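Local coordinates for protein ATP phosphoribosyltransferase (Thermotoga maritima, PDB 1O63) that probably catalyses the condensation of ATP with 5-phosphoribose 1-diphosphate to give phosphoribosyl-ATP, the first step of histidine biosynthesis, at residues V41-R46 with G57-G62; A6-K9 with K15-T18. One frame throughout, in Å; residues are numbered along the deposited sequence.

Contact 1: residues V41-R46 with G57-G62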
loop_
_atom_site.group_PDB
_atom_site.type_symbol
_atom_site.label_atom_id
_atom_site.label_comp_id
_atom_site.label_asym_id
_atom_site.label_seq_id
_atom_site.Cartn_x
_atom_site.Cartn_y
_atom_site.Cartn_z
ATOM N N VAL A 41 2.473 -25.699 0.765
ATOM C CA VAL A 41 2.231 -24.634 1.752
ATOM C C VAL A 41 1.994 -23.342 0.949
ATOM O O VAL A 41 2.789 -23.046 0.047
ATOM C CB VAL A 41 3.447 -24.449 2.654
ATOM C CG1 VAL A 41 3.370 -23.167 3.474
ATOM C CG2 VAL A 41 3.615 -25.650 3.584
ATOM N N CYS A 42 0.907 -22.645 1.261
ATOM C CA CYS A 42 0.648 -21.381 0.574
ATOM C C CYS A 42 0.893 -20.213 1.532
ATOM O O CYS A 42 0.272 -20.169 2.589
ATOM C CB CYS A 42 -0.810 -21.301 0.079
ATOM S SG CYS A 42 -1.152 -22.354 -1.346
ATOM N N PHE A 43 1.770 -19.300 1.110
ATOM C CA PHE A 43 1.936 -18.043 1.853
ATOM C C PHE A 43 0.943 -17.031 1.244
ATOM O O PHE A 43 1.006 -16.811 0.031
ATOM C CB PHE A 43 3.368 -17.567 1.705
ATOM C CG PHE A 43 4.414 -18.521 2.228
ATOM C CD1 PHE A 43 5.530 -18.829 1.448
ATOM C CD2 PHE A 43 4.334 -19.058 3.482
ATOM C CE1 PHE A 43 6.502 -19.680 1.965
ATOM C CE2 PHE A 43 5.301 -19.891 4.014
ATOM C CZ PHE A 43 6.393 -20.231 3.212
HETATM N N MSE A 44 0.045 -16.489 2.041
HETATM C CA MSE A 44 -0.967 -15.535 1.533
HETATM C C MSE A 44 -0.464 -14.122 1.757
HETATM O O MSE A 44 -0.258 -13.729 2.908
HETATM C CB MSE A 44 -2.284 -15.762 2.266
HETATM C CG MSE A 44 -2.711 -17.225 2.344
HETATM SE SE MSE A 44 -3.104 -17.953 0.599
HETATM C CE MSE A 44 -4.291 -16.612 -0.070
ATOM N N VAL A 45 -0.045 -13.439 0.694
ATOM C CA VAL A 45 0.683 -12.181 0.842
ATOM C C VAL A 45 0.121 -11.090 -0.053
ATOM O O VAL A 45 -0.675 -11.396 -0.947
ATOM C CB VAL A 45 2.181 -12.367 0.506
ATOM C CG1 VAL A 45 2.799 -13.467 1.395
ATOM C CG2 VAL A 45 2.388 -12.743 -0.963
ATOM N N ARG A 46 0.496 -9.845 0.214
ATOM C CA ARG A 46 0.044 -8.734 -0.640
ATOM C C ARG A 46 0.681 -8.931 -2.018
ATOM O O ARG A 46 1.828 -9.383 -2.126
ATOM C CB ARG A 46 0.411 -7.400 -0.070
ATOM C CG ARG A 46 -0.048 -7.020 1.308
ATOM C CD ARG A 46 -1.533 -7.131 1.520
ATOM N NE ARG A 46 -2.345 -6.652 0.411
ATOM C CZ ARG A 46 -3.661 -6.875 0.339
ATOM N NH1 ARG A 46 -4.368 -6.419 -0.685
ATOM N NH2 ARG A 46 -4.264 -7.548 1.318
ATOM N N GLY A 57 13.958 -16.407 -2.127
ATOM C CA GLY A 57 14.031 -17.850 -2.065
ATOM C C GLY A 57 13.192 -18.535 -1.024
ATOM O O GLY A 57 13.430 -19.744 -0.758
ATOM N N VAL A 58 12.176 -17.888 -0.442
ATOM C CA VAL A 58 11.371 -18.591 0.574
ATOM C C VAL A 58 10.174 -19.295 -0.038
ATOM O O VAL A 58 9.512 -20.148 0.595
ATOM C CB VAL A 58 10.960 -17.655 1.718
ATOM C CG1 VAL A 58 12.224 -17.105 2.426
ATOM C CG2 VAL A 58 10.121 -16.501 1.216
ATOM N N ALA A 59 9.860 -18.967 -1.276
ATOM C CA ALA A 59 8.777 -19.570 -2.025
ATOM C C ALA A 59 9.324 -20.121 -3.360
ATOM O O ALA A 59 10.285 -19.572 -3.893
ATOM C CB ALA A 59 7.708 -18.517 -2.324
ATOM N N ASP A 60 8.695 -21.144 -3.886
ATOM C CA ASP A 60 9.068 -21.747 -5.152
ATOM C C ASP A 60 8.279 -21.146 -6.319
ATOM O O ASP A 60 8.830 -20.918 -7.391
ATOM C CB ASP A 60 8.759 -23.272 -5.101
ATOM C CG ASP A 60 9.638 -23.941 -4.027
ATOM O OD1 ASP A 60 10.857 -23.737 -4.098
ATOM O OD2 ASP A 60 9.088 -24.667 -3.192
ATOM N N ILE A 61 6.957 -21.052 -6.180
ATOM C CA ILE A 61 6.101 -20.552 -7.267
ATOM C C ILE A 61 5.203 -19.436 -6.720
ATOM O O ILE A 61 4.775 -19.523 -5.571
ATOM C CB ILE A 61 5.251 -21.673 -7.858
ATOM C CG1 ILE A 61 6.164 -22.756 -8.500
ATOM C CG2 ILE A 61 4.295 -21.169 -8.959
ATOM C CD1 ILE A 61 5.457 -24.102 -8.599
ATOM N N GLY A 62 4.895 -18.439 -7.550
ATOM C CA GLY A 62 3.983 -17.384 -7.122
ATOM C C GLY A 62 3.123 -16.904 -8.290
ATOM O O GLY A 62 3.190 -17.433 -9.408
#
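The ring of Phe43 meets Val58 and Ala59 with its edge. The polar part of this meeting is an approach of ring carbon to carbonyl oxygen: Phe43 CE1 lies 3.3 Å from Val58 O, which sits in the plane of the ring. An aromatic edge carries slightly positive hydrogens, so an oxygen suits this side of the ring better than it would a face. The oxygen faces the CE1 corner nearly head-on, with Phe43 CZ 4.1 Å and Phe43 CD1 4.3 Å from Val58 O. The phenyl group reaches the turn because CG is anti to the carbonyl carbon and beside the backbone N (chi1 -60°).

The two segments belong to a beta-alpha-beta crossover: strand 40-45 leads through helix 50-55 into strand 61-65, stepping over strand 4-8, which lies between them in the sheet. This is consistent with the periplasmic-binding-protein-like fold of this family. Gly57 ends the helix in a Schellman motif, where its positive phi is easy for a residue without a side chain.

The apolar part is slight. Phe43 CD1 stands 4.4 Å from Ala59 CB, and the small methyl suits a buried site where Ala59 also touches Ala6 and Leu54. Val58 offers its carbonyl here, while its isopropyl group packs on Tyr53. Ala140 of the second subunit packs against both Phe43 and Val58.

Contact 2: residues A6-K9 with K15-T18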
loop_
_atom_site.group_PDB
_atom_site.type_symbol
_atom_site.label_atom_id
_atom_site.label_comp_id
_atom_site.label_asym_id
_atom_site.label_seq_id
_atom_site.Cartn_x
_atom_site.Cartn_y
_atom_site.Cartn_z
ATOM N N ALA A 6 3.511 -18.551 -3.274
ATOM C CA ALA A 6 3.243 -17.194 -2.760
ATOM C C ALA A 6 1.973 -16.714 -3.503
ATOM O O ALA A 6 2.028 -16.550 -4.711
ATOM C CB ALA A 6 4.413 -16.274 -3.092
ATOM N N ILE A 7 0.875 -16.622 -2.801
ATOM C CA ILE A 7 -0.439 -16.315 -3.342
ATOM C C ILE A 7 -0.850 -14.872 -3.020
ATOM O O ILE A 7 -0.698 -14.397 -1.885
ATOM C CB ILE A 7 -1.485 -17.281 -2.769
ATOM C CG1 ILE A 7 -1.041 -18.742 -2.778
ATOM C CG2 ILE A 7 -2.836 -17.111 -3.456
ATOM C CD1 ILE A 7 -0.497 -19.299 -4.064
ATOM N N PRO A 8 -1.247 -14.143 -4.027
ATOM C CA PRO A 8 -1.629 -12.741 -3.920
ATOM C C PRO A 8 -3.000 -12.530 -3.311
ATOM O O PRO A 8 -4.012 -13.001 -3.853
ATOM C CB PRO A 8 -1.639 -12.287 -5.391
ATOM C CG PRO A 8 -2.114 -13.525 -6.113
ATOM C CD PRO A 8 -1.418 -14.673 -5.421
ATOM N N LYS A 9 -3.082 -11.834 -2.174
ATOM C CA LYS A 9 -4.375 -11.568 -1.547
ATOM C C LYS A 9 -5.088 -10.511 -2.400
ATOM O O LYS A 9 -4.440 -9.790 -3.159
ATOM C CB LYS A 9 -4.226 -11.044 -0.106
ATOM C CG LYS A 9 -3.540 -11.998 0.859
ATOM C CD LYS A 9 -4.267 -12.080 2.191
ATOM C CE LYS A 9 -3.606 -11.248 3.258
ATOM N NZ LYS A 9 -2.504 -11.949 3.972
ATOM N N LYS A 15 -9.331 -16.551 -7.983
ATOM C CA LYS A 15 -8.963 -17.240 -9.240
ATOM C C LYS A 15 -7.818 -18.211 -8.974
ATOM O O LYS A 15 -7.840 -19.386 -9.309
ATOM C CB LYS A 15 -8.548 -16.210 -10.279
ATOM C CG LYS A 15 -9.633 -15.305 -10.830
ATOM C CD LYS A 15 -10.439 -15.965 -11.938
ATOM C CE LYS A 15 -11.167 -14.917 -12.786
ATOM N NZ LYS A 15 -11.866 -15.553 -13.944
ATOM N N VAL A 16 -6.768 -17.721 -8.292
ATOM C CA VAL A 16 -5.621 -18.597 -8.015
ATOM C C VAL A 16 -5.954 -19.743 -7.103
ATOM O O VAL A 16 -5.562 -20.901 -7.343
ATOM C CB VAL A 16 -4.446 -17.770 -7.440
ATOM C CG1 VAL A 16 -3.346 -18.734 -7.005
ATOM C CG2 VAL A 16 -3.953 -16.805 -8.507
HETATM N N MSE A 17 -6.636 -19.468 -5.975
HETATM C CA MSE A 17 -6.997 -20.563 -5.059
HETATM C C MSE A 17 -7.925 -21.547 -5.754
HETATM O O MSE A 17 -7.807 -22.751 -5.554
HETATM C CB MSE A 17 -7.602 -20.006 -3.776
HETATM C CG MSE A 17 -6.577 -19.051 -3.089
HETATM SE SE MSE A 17 -5.095 -20.132 -2.446
HETATM C CE MSE A 17 -6.106 -21.136 -1.152
ATOM N N THR A 18 -8.808 -21.072 -6.628
ATOM C CA THR A 18 -9.646 -22.028 -7.393
ATOM C C THR A 18 -8.820 -22.873 -8.322
ATOM O O THR A 18 -9.046 -24.110 -8.438
ATOM C CB THR A 18 -10.765 -21.262 -8.120
ATOM O OG1 THR A 18 -11.701 -20.855 -7.091
ATOM C CG2 THR A 18 -11.497 -22.098 -9.140
#
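Ile7 presses its CG2 methyl into the shallow notch between Val16 and Met17 on the helix. This is the first beta-alpha unit of the chain: strand 4-8 runs through a short connection into helix 13-23, which comes back to cover one face of the sheet, as expected for the periplasmic-binding-protein-like fold of this family. The nearest backbones are those of Ile7 and Val16, with CA atoms 7.3 Å apart, a gap that branched side chains fill.

The notch has two walls of equal reach. Ile7 CG2 lies 3.9 Å from Val16 CG1 on one side and 3.9 Å from Met17 SE on the other. Its place follows from chi1 of -46°, which leaves CG2 anti to the backbone N and swings CG1 to lie beside it. The bump also works in reverse, since Val16 CG1 nestles against both branches of Ile7, with Ile7 CD1 4.1 Å away. A beta-branched residue suits each position because its two arms give a rigid, ridged surface.

Met17, present as selenomethionine, is long and flexible enough to come from the flank; its chain bends at chi2 and chi3 (-68° and -65°) and meets Ile7 at about a right angle. The selenium thus forms one side of the notch, although the CB of Met17 does not head straight for the strand.

Phe63 of strand 61-65 touches Ile7, Pro8 and Val16 and so adds an aromatic wall to an otherwise aliphatic cluster. Pro8 has no N-H to donate in the sheet and is easily accepted where the strand ends; its ring offers Val16 an apolar edge in the loosest pairing, with Pro8 CG 4.5 Å from Val16 CG2.

In the fold
Strand 4-8 ties the two contacts together, supplying Ala6 to one face of the sheet and Ile7 to the other. Contact 1 bridges over the first of these faces, and contact 2 packs on the opposite face; their centres are about 10 Å apart. The sheet joins them on both flanks by probable hydrogen bonds, Lys9 N to Val45 O at 2.7 Å and Ala6 N to Ile61 O at 2.8 Å. Met44, next to Phe43 but turned to the face covered by helix 13-23, packs its CE 3.7 Å from Ile7 CG2. Along the chain, contact 2 closes before contact 1 opens. Lys9 NZ bonds to Met44 O and also to Ser133 OG of the second subunit.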